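Local structure of phage tail sheath protein (Desulfitobacterium hafniense, 3HXL) at residues E77-K80 with R81-T84; L205-D209 with D210-A214; A275-R278 with V279-L283; R348-D351 with G352-N355; N388-Q391 with D392-A395. The protein probably assembles with copies of itself into the contractile sheath around a phage tail tube. All coordinates share one frame; numbering follows the deposited sequence.

Interaction 1: residues E77-K80 with R81-T84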
loop_
_atom_site.group_PDB
_atom_site.type_symbol
_atom_site.label_atom_id
_atom_site.label_comp_id
_atom_site.label_asym_id
_atom_site.label_seq_id
_atom_site.Cartn_x
_atom_site.Cartn_y
_atom_site.Cartn_z
ATOM N N GLU A 77 -8.812 -6.164 -2.303
ATOM C CA GLU A 77 -8.489 -6.609 -0.951
ATOM C C GLU A 77 -7.671 -5.605 -0.138
ATOM O O GLU A 77 -7.947 -5.386 1.038
ATOM C CB GLU A 77 -7.757 -7.956 -1.001
ATOM C CG GLU A 77 -8.569 -9.054 -1.681
ATOM C CD GLU A 77 -9.959 -9.209 -1.072
ATOM O OE1 GLU A 77 -10.059 -9.672 0.085
ATOM O OE2 GLU A 77 -10.949 -8.858 -1.749
ATOM N N ALA A 78 -6.668 -4.995 -0.764
ATOM C CA ALA A 78 -5.828 -4.024 -0.076
ATOM C C ALA A 78 -6.641 -2.821 0.384
ATOM O O ALA A 78 -6.368 -2.242 1.431
ATOM C CB ALA A 78 -4.706 -3.554 -0.993
ATOM N N LEU A 79 -7.633 -2.442 -0.407
ATOM C CA LEU A 79 -8.444 -1.290 -0.057
ATOM C C LEU A 79 -9.628 -1.596 0.855
ATOM O O LEU A 79 -10.469 -0.729 1.085
ATOM C CB LEU A 79 -8.892 -0.567 -1.332
ATOM C CG LEU A 79 -7.713 0.210 -1.958
ATOM C CD1 LEU A 79 -8.065 0.700 -3.350
ATOM C CD2 LEU A 79 -7.337 1.378 -1.052
ATOM N N LYS A 80 -9.697 -2.818 1.380
ATOM C CA LYS A 80 -10.778 -3.153 2.303
ATOM C C LYS A 80 -10.526 -2.414 3.615
ATOM O O LYS A 80 -11.464 -1.951 4.263
ATOM C CB LYS A 80 -10.856 -4.672 2.544
ATOM C CG LYS A 80 -11.679 -5.406 1.493
ATOM C CD LYS A 80 -11.693 -6.916 1.681
ATOM C CE LYS A 80 -12.675 -7.562 0.703
ATOM N NZ LYS A 80 -12.684 -9.055 0.795
ATOM N N ARG A 81 -9.257 -2.273 3.996
ATOM C CA ARG A 81 -8.924 -1.585 5.241
ATOM C C ARG A 81 -8.062 -0.333 5.069
ATOM O O ARG A 81 -8.042 0.529 5.945
ATOM C CB ARG A 81 -8.219 -2.547 6.205
ATOM C CG ARG A 81 -9.040 -3.766 6.630
ATOM C CD ARG A 81 -10.153 -3.384 7.602
ATOM N NE ARG A 81 -10.783 -4.546 8.238
ATOM C CZ ARG A 81 -10.575 -4.913 9.499
ATOM N NH1 ARG A 81 -9.752 -4.218 10.270
ATOM N NH2 ARG A 81 -11.203 -5.967 9.997
ATOM N N ALA A 82 -7.348 -0.233 3.951
ATOM C CA ALA A 82 -6.489 0.925 3.705
ATOM C C ALA A 82 -7.289 2.060 3.082
ATOM O O ALA A 82 -8.306 1.830 2.432
ATOM C CB ALA A 82 -5.339 0.532 2.786
ATOM N N LYS A 83 -6.829 3.287 3.283
ATOM C CA LYS A 83 -7.516 4.437 2.726
ATOM C C LYS A 83 -6.885 4.842 1.400
ATOM O O LYS A 83 -7.552 5.400 0.532
ATOM C CB LYS A 83 -7.469 5.594 3.723
ATOM C CG LYS A 83 -8.035 5.221 5.087
ATOM C CD LYS A 83 -9.482 4.757 4.977
ATOM C CE LYS A 83 -10.016 4.238 6.305
ATOM N NZ LYS A 83 -9.282 3.033 6.769
ATOM N N THR A 84 -5.599 4.552 1.243
ATOM C CA THR A 84 -4.903 4.888 0.012
ATOM C C THR A 84 -3.951 3.774 -0.413
ATOM O O THR A 84 -3.235 3.200 0.411
ATOM C CB THR A 84 -4.089 6.192 0.167
ATOM O OG1 THR A 84 -4.956 7.249 0.592
ATOM C CG2 THR A 84 -3.449 6.577 -1.155
HETATM O O HOH W 1 -7.293 -4.410 3.638
HETATM O O HOH W 2 -10.893 1.354 3.354
#
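Between Ala-78 and Ala-82 the backbone leaves helix 73-78 and swings toward strand 84-89, a helix-to-strand connection whose i-to-i+4 link, Ala-82 N to Ala-78 O, is weak at 3.4 Å. Leu-79 is the first residue to leave helical geometry, and the link before that one is already broken: Glu-77 O and Arg-81 N stand 4.5 Å apart, and Glu-77 O takes Lys-80 N instead. Water 1 bridges the gap, donating to Glu-77 O and accepting from Arg-81 N; water 2 sits between Leu-79 O and Ala-82 O.

Side-chain carbon packs mostly on carbonyl oxygens: Ala-82 CB presses on Ala-78 O at 3.3 Å, and Leu-79, its CG beside the backbone N (chi1 -74°), brings CD2 to 3.6 Å from Ala-82 O. The apolar contact, Leu-79 CD2 to Ala-82 CB at 4.4 Å, is loose. Arg-81 CB and CG lie against the Lys-80 carbonyl, and the bend at chi2 keeps CD beside it before NE goes on to a salt bridge with Asp-289.

Lys-80 runs out extended: NZ donates to Glu-77 OE1 at 2.8 Å, on the syn lone pair, and also meets Glu-290. Tyr-288 and Arg-73 hold the same carboxylate. Leu-79 lies on Ile-53 and Ala-82 on Val-36. Beyond the turn Lys-83 curls back, its NZ donating to Arg-81 O at 2.9 Å from 37° above the carbonyl plane.

Interaction 2: residues L205-D209 with D210-A214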
loop_
_atom_site.group_PDB
_atom_site.type_symbol
_atom_site.label_atom_id
_atom_site.label_comp_id
_atom_site.label_asym_id
_atom_site.label_seq_id
_atom_site.Cartn_x
_atom_site.Cartn_y
_atom_site.Cartn_z
ATOM N N LEU A 205 3.769 -7.829 -0.538
ATOM C CA LEU A 205 4.477 -8.523 -1.611
ATOM C C LEU A 205 3.704 -9.821 -1.840
ATOM O O LEU A 205 3.933 -10.813 -1.161
ATOM C CB LEU A 205 5.934 -8.832 -1.223
ATOM C CG LEU A 205 6.713 -9.672 -2.247
ATOM C CD1 LEU A 205 6.666 -8.997 -3.620
ATOM C CD2 LEU A 205 8.153 -9.844 -1.792
ATOM N N PRO A 206 2.748 -9.813 -2.782
ATOM C CA PRO A 206 1.934 -10.992 -3.098
ATOM C C PRO A 206 2.685 -11.917 -4.054
ATOM O O PRO A 206 2.223 -12.201 -5.161
ATOM C CB PRO A 206 0.694 -10.375 -3.735
ATOM C CG PRO A 206 1.277 -9.244 -4.511
ATOM C CD PRO A 206 2.246 -8.627 -3.503
ATOM N N SER A 207 3.840 -12.390 -3.596
ATOM C CA SER A 207 4.715 -13.247 -4.384
ATOM C C SER A 207 5.330 -14.347 -3.519
ATOM O O SER A 207 5.604 -14.136 -2.340
ATOM C CB SER A 207 5.824 -12.382 -4.988
ATOM O OG SER A 207 6.820 -13.166 -5.618
ATOM N N THR A 208 5.546 -15.523 -4.100
ATOM C CA THR A 208 6.145 -16.623 -3.356
ATOM C C THR A 208 7.657 -16.670 -3.572
ATOM O O THR A 208 8.336 -17.551 -3.044
ATOM C CB THR A 208 5.564 -17.978 -3.787
ATOM O OG1 THR A 208 5.818 -18.180 -5.182
ATOM C CG2 THR A 208 4.063 -18.019 -3.535
ATOM N N ASP A 209 8.175 -15.724 -4.349
ATOM C CA ASP A 209 9.606 -15.663 -4.661
ATOM C C ASP A 209 10.483 -15.417 -3.426
ATOM O O ASP A 209 10.522 -14.306 -2.895
ATOM C CB ASP A 209 9.856 -14.566 -5.699
ATOM C CG ASP A 209 11.237 -14.660 -6.327
ATOM O OD1 ASP A 209 12.227 -14.771 -5.575
ATOM O OD2 ASP A 209 11.328 -14.616 -7.572
ATOM N N ASP A 210 11.204 -16.448 -2.989
ATOM C CA ASP A 210 12.066 -16.338 -1.808
ATOM C C ASP A 210 13.137 -15.252 -1.911
ATOM O O ASP A 210 13.464 -14.602 -0.916
ATOM C CB ASP A 210 12.734 -17.682 -1.502
ATOM C CG ASP A 210 11.734 -18.762 -1.132
ATOM O OD1 ASP A 210 10.868 -18.508 -0.265
ATOM O OD2 ASP A 210 11.820 -19.873 -1.699
ATOM N N ALA A 211 13.688 -15.064 -3.106
ATOM C CA ALA A 211 14.713 -14.048 -3.319
ATOM C C ALA A 211 14.136 -12.653 -3.098
ATOM O O ALA A 211 14.783 -11.789 -2.501
ATOM C CB ALA A 211 15.280 -14.160 -4.730
ATOM N N LEU A 212 12.917 -12.430 -3.586
ATOM C CA LEU A 212 12.267 -11.136 -3.426
ATOM C C LEU A 212 11.959 -10.862 -1.964
ATOM O O LEU A 212 12.091 -9.731 -1.495
ATOM C CB LEU A 212 10.967 -11.082 -4.238
ATOM C CG LEU A 212 11.128 -10.910 -5.746
ATOM C CD1 LEU A 212 9.763 -10.932 -6.417
ATOM C CD2 LEU A 212 11.844 -9.595 -6.025
ATOM N N LYS A 213 11.545 -11.900 -1.247
ATOM C CA LYS A 213 11.220 -11.758 0.164
ATOM C C LYS A 213 12.446 -11.287 0.944
ATOM O O LYS A 213 12.335 -10.443 1.831
ATOM C CB LYS A 213 10.727 -13.087 0.735
ATOM C CG LYS A 213 9.435 -13.603 0.116
ATOM C CD LYS A 213 9.067 -14.951 0.717
ATOM C CE LYS A 213 8.029 -15.685 -0.112
ATOM N NZ LYS A 213 7.711 -17.014 0.483
ATOM N N ALA A 214 13.615 -11.828 0.606
ATOM C CA ALA A 214 14.841 -11.448 1.295
ATOM C C ALA A 214 15.158 -9.991 1.014
ATOM O O ALA A 214 15.533 -9.240 1.915
ATOM C CB ALA A 214 15.999 -12.343 0.842
HETATM O O HOH W 3 8.359 -19.451 -1.462
#
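Asp-209 caps the first turn of helix 210-227. Its CG is anti to the backbone N (chi1 -166°), which carries OD1 over the amides that begin the helix: Leu-212 N donates to it at 3.1 Å from well above the carboxylate plane, 52° out, and Ala-211 N adds a weak, bent bond. This is an N-cap, and the carboxylate's negative charge would suit the positive end of the helix. Asp-209 O takes the first regular helical bond, from Lys-213 N at 3.1 Å. Just before it, Ser-207 OG accepts from Asp-209 N at 3.2 Å in an ST turn that steadies the cap residue.

The tight side is apolar. Leu-205 and Leu-212 meet at about a right angle, Leu-205 CD2 lying 3.9 Å from Leu-212 CB. Leu-212 CD1 then fits beneath the cap, 3.7 Å from Asp-209 CB, and also touches Ser-207 OG.

The looser side, round Thr-208, Asp-210 and Ala-211, is exposed. There water 3 ties together Thr-208 O, Asp-210 OD1 and Lys-213 NZ, while a stretched salt bridge joins Lys-213 NZ to Asp-210 OD1 at 3.6 Å. The main partner of that lysine is Glu-236.

Strand 202-204, helix 210-227 and the parallel neighbour strand 232-236 form a beta-alpha-beta crossover, with this turn at its first corner. Leu-205 and Leu-212 pack on Tyr-188 of helix 185-195, and Leu-205 also rests on Leu-235 of strand 232-236.

Interaction 3: residues A275-R278 with V279-L283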
loop_
_atom_site.group_PDB
_atom_site.type_symbol
_atom_site.label_atom_id
_atom_site.label_comp_id
_atom_site.label_asym_id
_atom_site.label_seq_id
_atom_site.Cartn_x
_atom_site.Cartn_y
_atom_site.Cartn_z
ATOM N N ALA A 275 -1.899 -1.113 7.702
ATOM C CA ALA A 275 -1.767 0.302 7.388
ATOM C C ALA A 275 -2.970 1.085 7.930
ATOM O O ALA A 275 -2.814 2.181 8.468
ATOM C CB ALA A 275 -1.661 0.483 5.879
ATOM N N GLY A 276 -4.161 0.514 7.778
ATOM C CA GLY A 276 -5.376 1.164 8.247
ATOM C C GLY A 276 -5.589 1.132 9.749
ATOM O O GLY A 276 -6.346 1.942 10.295
ATOM N N ALA A 277 -4.930 0.200 10.426
ATOM C CA ALA A 277 -5.058 0.076 11.876
ATOM C C ALA A 277 -4.487 1.312 12.574
ATOM O O ALA A 277 -3.438 1.827 12.181
ATOM C CB ALA A 277 -4.330 -1.186 12.359
ATOM N N ARG A 278 -5.191 1.786 13.604
ATOM C CA ARG A 278 -4.761 2.957 14.372
ATOM C C ARG A 278 -3.716 2.527 15.389
ATOM O O ARG A 278 -3.585 1.335 15.683
ATOM C CB ARG A 278 -5.948 3.579 15.121
ATOM C CG ARG A 278 -7.181 3.854 14.278
ATOM C CD ARG A 278 -8.286 4.482 15.127
ATOM N NE ARG A 278 -9.605 4.353 14.509
ATOM C CZ ARG A 278 -9.936 4.866 13.329
ATOM N NH1 ARG A 278 -9.046 5.553 12.625
ATOM N NH2 ARG A 278 -11.157 4.682 12.846
ATOM N N VAL A 279 -2.986 3.489 15.949
ATOM C CA VAL A 279 -1.954 3.169 16.931
ATOM C C VAL A 279 -2.495 2.536 18.206
ATOM O O VAL A 279 -1.732 2.015 19.016
ATOM C CB VAL A 279 -1.122 4.422 17.304
ATOM C CG1 VAL A 279 -0.366 4.907 16.085
ATOM C CG2 VAL A 279 -2.028 5.522 17.850
ATOM N N ASN A 280 -3.810 2.577 18.387
ATOM C CA ASN A 280 -4.417 1.979 19.572
ATOM C C ASN A 280 -5.205 0.722 19.207
ATOM O O ASN A 280 -5.913 0.168 20.046
ATOM C CB ASN A 280 -5.347 2.986 20.267
ATOM C CG ASN A 280 -6.450 3.498 19.352
ATOM O OD1 ASN A 280 -6.588 3.055 18.214
ATOM N ND2 ASN A 280 -7.245 4.438 19.854
ATOM N N GLU A 281 -5.077 0.272 17.958
ATOM C CA GLU A 281 -5.806 -0.912 17.501
ATOM C C GLU A 281 -4.927 -2.111 17.158
ATOM O O GLU A 281 -3.842 -1.966 16.594
ATOM C CB GLU A 281 -6.665 -0.583 16.272
ATOM C CG GLU A 281 -7.666 0.556 16.457
ATOM C CD GLU A 281 -8.490 0.817 15.203
ATOM O OE1 GLU A 281 -7.977 0.561 14.083
ATOM O OE2 GLU A 281 -9.649 1.294 15.334
ATOM N N SER A 282 -5.417 -3.297 17.501
ATOM C CA SER A 282 -4.714 -4.547 17.222
ATOM C C SER A 282 -5.605 -5.394 16.319
ATOM O O SER A 282 -6.828 -5.397 16.473
ATOM C CB SER A 282 -4.432 -5.302 18.525
ATOM O OG SER A 282 -4.077 -6.646 18.258
ATOM N N LEU A 283 -5.005 -6.107 15.373
ATOM C CA LEU A 283 -5.787 -6.941 14.465
ATOM C C LEU A 283 -6.178 -8.285 15.080
ATOM O O LEU A 283 -6.975 -9.018 14.509
ATOM C CB LEU A 283 -5.009 -7.195 13.164
ATOM C CG LEU A 283 -4.676 -5.978 12.296
ATOM C CD1 LEU A 283 -4.015 -6.446 10.996
ATOM C CD2 LEU A 283 -5.954 -5.205 11.981
HETATM O O HOH W 4 -8.737 1.635 11.742
#
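Arg-278 to Glu-281 make a type I beta turn just after helix 263-276, closed by Glu-281 N donating to Arg-278 O at 2.9 Å. Glu-281 then folds its extended side chain back across the turn. Arg-278 N donates to Glu-281 OE1 at 3.1 Å in a nearly straight bond (169°), although it meets the oxygen from above the carboxylate plane. The other oxygen faces the side chain: Glu-281 OE2 is 3.2 Å from Arg-278 NE in a salt bridge, with guanidinium and carboxylate planes turned 50° apart. Both oxygens are thus held, and backbone and side chain of the arginine are gripped by one carboxylate. Water 4 lies over a face of the guanidinium and donates to both Gly-276 O and Glu-281 OE1, linking the last helical residue to the turn.

Asn-280 places OD1 3.2 Å from Arg-278 CB, where that oxygen is buried with no polar partner; its ND2 binds Ile-393 O instead.

The turn lies between helices. Leu-283 folds back toward Ala-273 and Thr-274 of helix 263-276, Asn-280 O accepts from Arg-345 of helix 344-364, and Val-279 packs on Ile-393 and Ala-395 in the loop after helix 373-392.

Interaction 4: residues R348-D351 with G352-N355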
loop_
_atom_site.group_PDB
_atom_site.type_symbol
_atom_site.label_atom_id
_atom_site.label_comp_id
_atom_site.label_asym_id
_atom_site.label_seq_id
_atom_site.Cartn_x
_atom_site.Cartn_y
_atom_site.Cartn_z
ATOM N N ARG A 348 3.090 -0.017 15.809
ATOM C CA ARG A 348 2.368 1.166 15.345
ATOM C C ARG A 348 2.550 2.350 16.287
ATOM O O ARG A 348 2.749 3.480 15.836
ATOM C CB ARG A 348 0.866 0.884 15.179
ATOM C CG ARG A 348 0.499 0.083 13.923
ATOM C CD ARG A 348 -1.031 -0.004 13.719
ATOM N NE ARG A 348 -1.688 -1.081 14.466
ATOM C CZ ARG A 348 -1.603 -2.374 14.153
ATOM N NH1 ARG A 348 -0.877 -2.763 13.110
ATOM N NH2 ARG A 348 -2.264 -3.276 14.865
ATOM N N VAL A 349 2.484 2.113 17.591
ATOM C CA VAL A 349 2.648 3.231 18.512
ATOM C C VAL A 349 4.079 3.768 18.494
ATOM O O VAL A 349 4.292 4.985 18.509
ATOM C CB VAL A 349 2.231 2.861 19.951
ATOM C CG1 VAL A 349 2.970 1.638 20.425
ATOM C CG2 VAL A 349 2.496 4.046 20.875
ATOM N N LEU A 350 5.057 2.871 18.431
ATOM C CA LEU A 350 6.452 3.287 18.400
ATOM C C LEU A 350 6.811 3.951 17.071
ATOM O O LEU A 350 7.539 4.950 17.050
ATOM C CB LEU A 350 7.372 2.096 18.668
ATOM C CG LEU A 350 7.220 1.443 20.045
ATOM C CD1 LEU A 350 8.322 0.412 20.230
ATOM C CD2 LEU A 350 7.311 2.504 21.147
ATOM N N ASP A 351 6.313 3.407 15.959
ATOM C CA ASP A 351 6.587 4.018 14.659
ATOM C C ASP A 351 5.913 5.390 14.635
ATOM O O ASP A 351 6.415 6.339 14.023
ATOM C CB ASP A 351 6.053 3.149 13.508
ATOM C CG ASP A 351 6.863 1.876 13.305
ATOM O OD1 ASP A 351 7.869 1.677 14.022
ATOM O OD2 ASP A 351 6.491 1.068 12.421
ATOM N N GLY A 352 4.771 5.493 15.311
ATOM C CA GLY A 352 4.063 6.763 15.367
ATOM C C GLY A 352 4.886 7.800 16.109
ATOM O O GLY A 352 4.981 8.958 15.692
ATOM N N ILE A 353 5.478 7.384 17.223
ATOM C CA ILE A 353 6.310 8.281 18.015
ATOM C C ILE A 353 7.483 8.733 17.159
ATOM O O ILE A 353 7.810 9.922 17.104
ATOM C CB ILE A 353 6.843 7.576 19.274
ATOM C CG1 ILE A 353 5.701 7.375 20.275
ATOM C CG2 ILE A 353 7.973 8.389 19.900
ATOM C CD1 ILE A 353 6.101 6.590 21.510
ATOM N N ASN A 354 8.112 7.777 16.487
ATOM C CA ASN A 354 9.249 8.084 15.628
ATOM C C ASN A 354 8.874 9.049 14.512
ATOM O O ASN A 354 9.378 10.167 14.450
ATOM C CB ASN A 354 9.799 6.816 14.983
ATOM C CG ASN A 354 11.015 7.095 14.120
ATOM O OD1 ASN A 354 12.148 7.039 14.592
ATOM N ND2 ASN A 354 10.781 7.427 12.856
ATOM N N ASN A 355 7.990 8.597 13.627
ATOM C CA ASN A 355 7.558 9.401 12.493
ATOM C C ASN A 355 7.003 10.764 12.893
ATOM O O ASN A 355 7.359 11.777 12.292
ATOM C CB ASN A 355 6.526 8.631 11.670
ATOM C CG ASN A 355 7.124 7.413 10.981
ATOM O OD1 ASN A 355 6.397 6.529 10.513
ATOM N ND2 ASN A 355 8.453 7.364 10.904
#
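Asp-351 O accepts from Asn-355 N at 2.8 Å, the shortest hydrogen bond between the two segments, with an angle of 161° at the hydrogen. The same oxygen is also crowded by carbon: Asn-355 CB comes to 3.3 Å and Asn-354 CB to 3.5 Å, so the carbonyl is well enclosed by the next turn. This is the interior of an alpha helix, 344-364, and each residue from Arg-348 to Asp-351 gives its carbonyl to the amide four places on. Gly-352 N to Arg-348 O, at 2.9 Å, is the most bent of the four (142°).

Ile-353 carries the apolar contact. Its CG1 lies over the helix backbone, 3.3 Å from Val-349 O, and from there CD1 reaches back along the helix to Leu-350 CD2 at 4.3 Å, with Val-349 CG2 slightly farther. These methyls form a ridge on one flank of the helix, joined only loosely to each other.

The polar groups look elsewhere. Asn-354 has CG anti to the backbone N (chi1 -178°), which turns its amide from the preceding turn; ND2 donates to Gly-228 O. Asp-351 makes a salt bridge to Arg-224, and Arg-348 bonds Glu-281 O and pairs with Asp-326.

Ile-353 packs on Tyr-386 and Leu-390 of helix 373-392, the next helix of the tail sheath C-terminal domain. The residues bound by Asp-351 and Asn-354, by contrast, lie at the end of helix 210-227 and just after it.

Interaction 5: residues N388-Q391 with D392-A395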
loop_
_atom_site.group_PDB
_atom_site.type_symbol
_atom_site.label_atom_id
_atom_site.label_comp_id
_atom_site.label_asym_id
_atom_site.label_seq_id
_atom_site.Cartn_x
_atom_site.Cartn_y
_atom_site.Cartn_z
ATOM N N ASN A 388 0.636 12.744 26.169
ATOM C CA ASN A 388 -0.659 12.775 26.837
ATOM C C ASN A 388 -1.770 12.451 25.844
ATOM O O ASN A 388 -2.763 11.817 26.198
ATOM C CB ASN A 388 -0.907 14.139 27.490
ATOM C CG ASN A 388 -0.122 14.312 28.775
ATOM O OD1 ASN A 388 0.046 13.360 29.542
ATOM N ND2 ASN A 388 0.351 15.527 29.026
ATOM N N THR A 389 -1.595 12.880 24.598
ATOM C CA THR A 389 -2.582 12.615 23.557
ATOM C C THR A 389 -2.652 11.116 23.264
ATOM O O THR A 389 -3.729 10.574 23.005
ATOM C CB THR A 389 -2.235 13.368 22.260
ATOM O OG1 THR A 389 -2.221 14.775 22.520
ATOM C CG2 THR A 389 -3.260 13.073 21.173
ATOM N N LEU A 390 -1.500 10.449 23.303
ATOM C CA LEU A 390 -1.456 9.011 23.060
ATOM C C LEU A 390 -2.159 8.280 24.195
ATOM O O LEU A 390 -2.832 7.273 23.980
ATOM C CB LEU A 390 -0.007 8.515 22.962
ATOM C CG LEU A 390 0.747 8.788 21.660
ATOM C CD1 LEU A 390 2.171 8.258 21.763
ATOM C CD2 LEU A 390 0.019 8.104 20.508
ATOM N N GLN A 391 -1.998 8.792 25.410
ATOM C CA GLN A 391 -2.626 8.174 26.568
ATOM C C GLN A 391 -4.137 8.387 26.538
ATOM O O GLN A 391 -4.897 7.513 26.957
ATOM C CB GLN A 391 -2.036 8.750 27.853
ATOM C CG GLN A 391 -2.528 8.074 29.119
ATOM C CD GLN A 391 -1.743 8.511 30.337
ATOM O OE1 GLN A 391 -1.646 9.704 30.631
ATOM N NE2 GLN A 391 -1.174 7.548 31.052
ATOM N N ASP A 392 -4.566 9.542 26.035
ATOM C CA ASP A 392 -5.991 9.851 25.948
ATOM C C ASP A 392 -6.723 8.929 24.980
ATOM O O ASP A 392 -7.899 8.623 25.179
ATOM C CB ASP A 392 -6.219 11.299 25.509
ATOM C CG ASP A 392 -5.754 12.305 26.541
ATOM O OD1 ASP A 392 -5.891 12.027 27.753
ATOM O OD2 ASP A 392 -5.269 13.383 26.139
ATOM N N ILE A 393 -6.037 8.504 23.919
ATOM C CA ILE A 393 -6.652 7.613 22.942
ATOM C C ILE A 393 -6.363 6.167 23.289
ATOM O O ILE A 393 -6.576 5.268 22.474
ATOM C CB ILE A 393 -6.147 7.871 21.510
ATOM C CG1 ILE A 393 -4.660 7.525 21.404
ATOM C CG2 ILE A 393 -6.402 9.323 21.123
ATOM C CD1 ILE A 393 -4.143 7.548 19.982
ATOM N N ASP A 394 -5.873 5.957 24.505
ATOM C CA ASP A 394 -5.556 4.627 25.005
ATOM C C ASP A 394 -4.503 3.877 24.178
ATOM O O ASP A 394 -4.594 2.657 24.008
ATOM C CB ASP A 394 -6.838 3.788 25.105
ATOM C CG ASP A 394 -7.869 4.403 26.044
ATOM O OD1 ASP A 394 -7.539 4.640 27.228
ATOM O OD2 ASP A 394 -9.014 4.645 25.601
ATOM N N ALA A 395 -3.517 4.610 23.662
ATOM C CA ALA A 395 -2.426 4.008 22.889
ATOM C C ALA A 395 -1.344 3.594 23.886
ATOM O O ALA A 395 -0.669 2.578 23.711
ATOM C CB ALA A 395 -1.868 5.008 21.879
#
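Leu-390, Gln-391 and Asp-392 carry most of this contact, the point where helix 373-392 stops. A Schellman motif ends it, with Asp-394 at positive phi as the C-prime residue. Leu-390 O takes the outer bond of the motif, from Ala-395 N at 2.8 Å with the donor close to the line of the carbonyl. Gln-391 O takes the inner one, from Asp-394 N at 3.1 Å, and here the donor stands above the carbonyl plane, 72° out of it.

The apolar contact that goes with such an ending is present too: Leu-390 CD2 lies 3.9 Å from Ala-395 CB across the turn, closing over the outer bond. Ile-393 reaches the same leucine methyl with its CD1, 4.2 Å from Leu-390 CD2. Its CG1 sits in the crowded position between the backbone N and the carbonyl carbon (chi1 66°), which brings CG1 to 3.2 Å from Leu-390 O.

Asp-392 is the last helical residue. Its N donates to Asn-388 O at 2.9 Å, but its carboxylate folds back over the same carbonyl, with OD2 3.0 Å from Asn-388 O. Two acceptors face each other there, an approach that is probably unfavourable, and a negative charge at this end of the helix would not gain from the helix dipole.

Around the turn Leu-30 touches Thr-389, Leu-390 and Ile-393, and Asn-388 rests on Phe-399. Ala-395, bonded through its backbone to Val-425, carries the chain away from helix 373-392 on its way to strand 405-408.

In the fold
All five contacts are local turns or helix segments, each a mixture of buried and more open residues. Interaction 1 lies nearest the centre of the chain, about 8 Å from it, and interaction 5 farthest out, at about 26 Å. Interactions 1, 3 and 5 lie where helices end, and use water bridges, a charged beta turn and a Schellman motif; interaction 2 starts a helix with a carboxylate cap, and interaction 4 is uninterrupted helix. Interactions 3, 4 and 5 form a touching cluster, with 275-283 meeting helix 344-364 at Arg-348 and the turn that follows helix 373-392. Interaction 1 joins it through packing of Arg-81 on Leu-283, while interaction 2 touches none of the others.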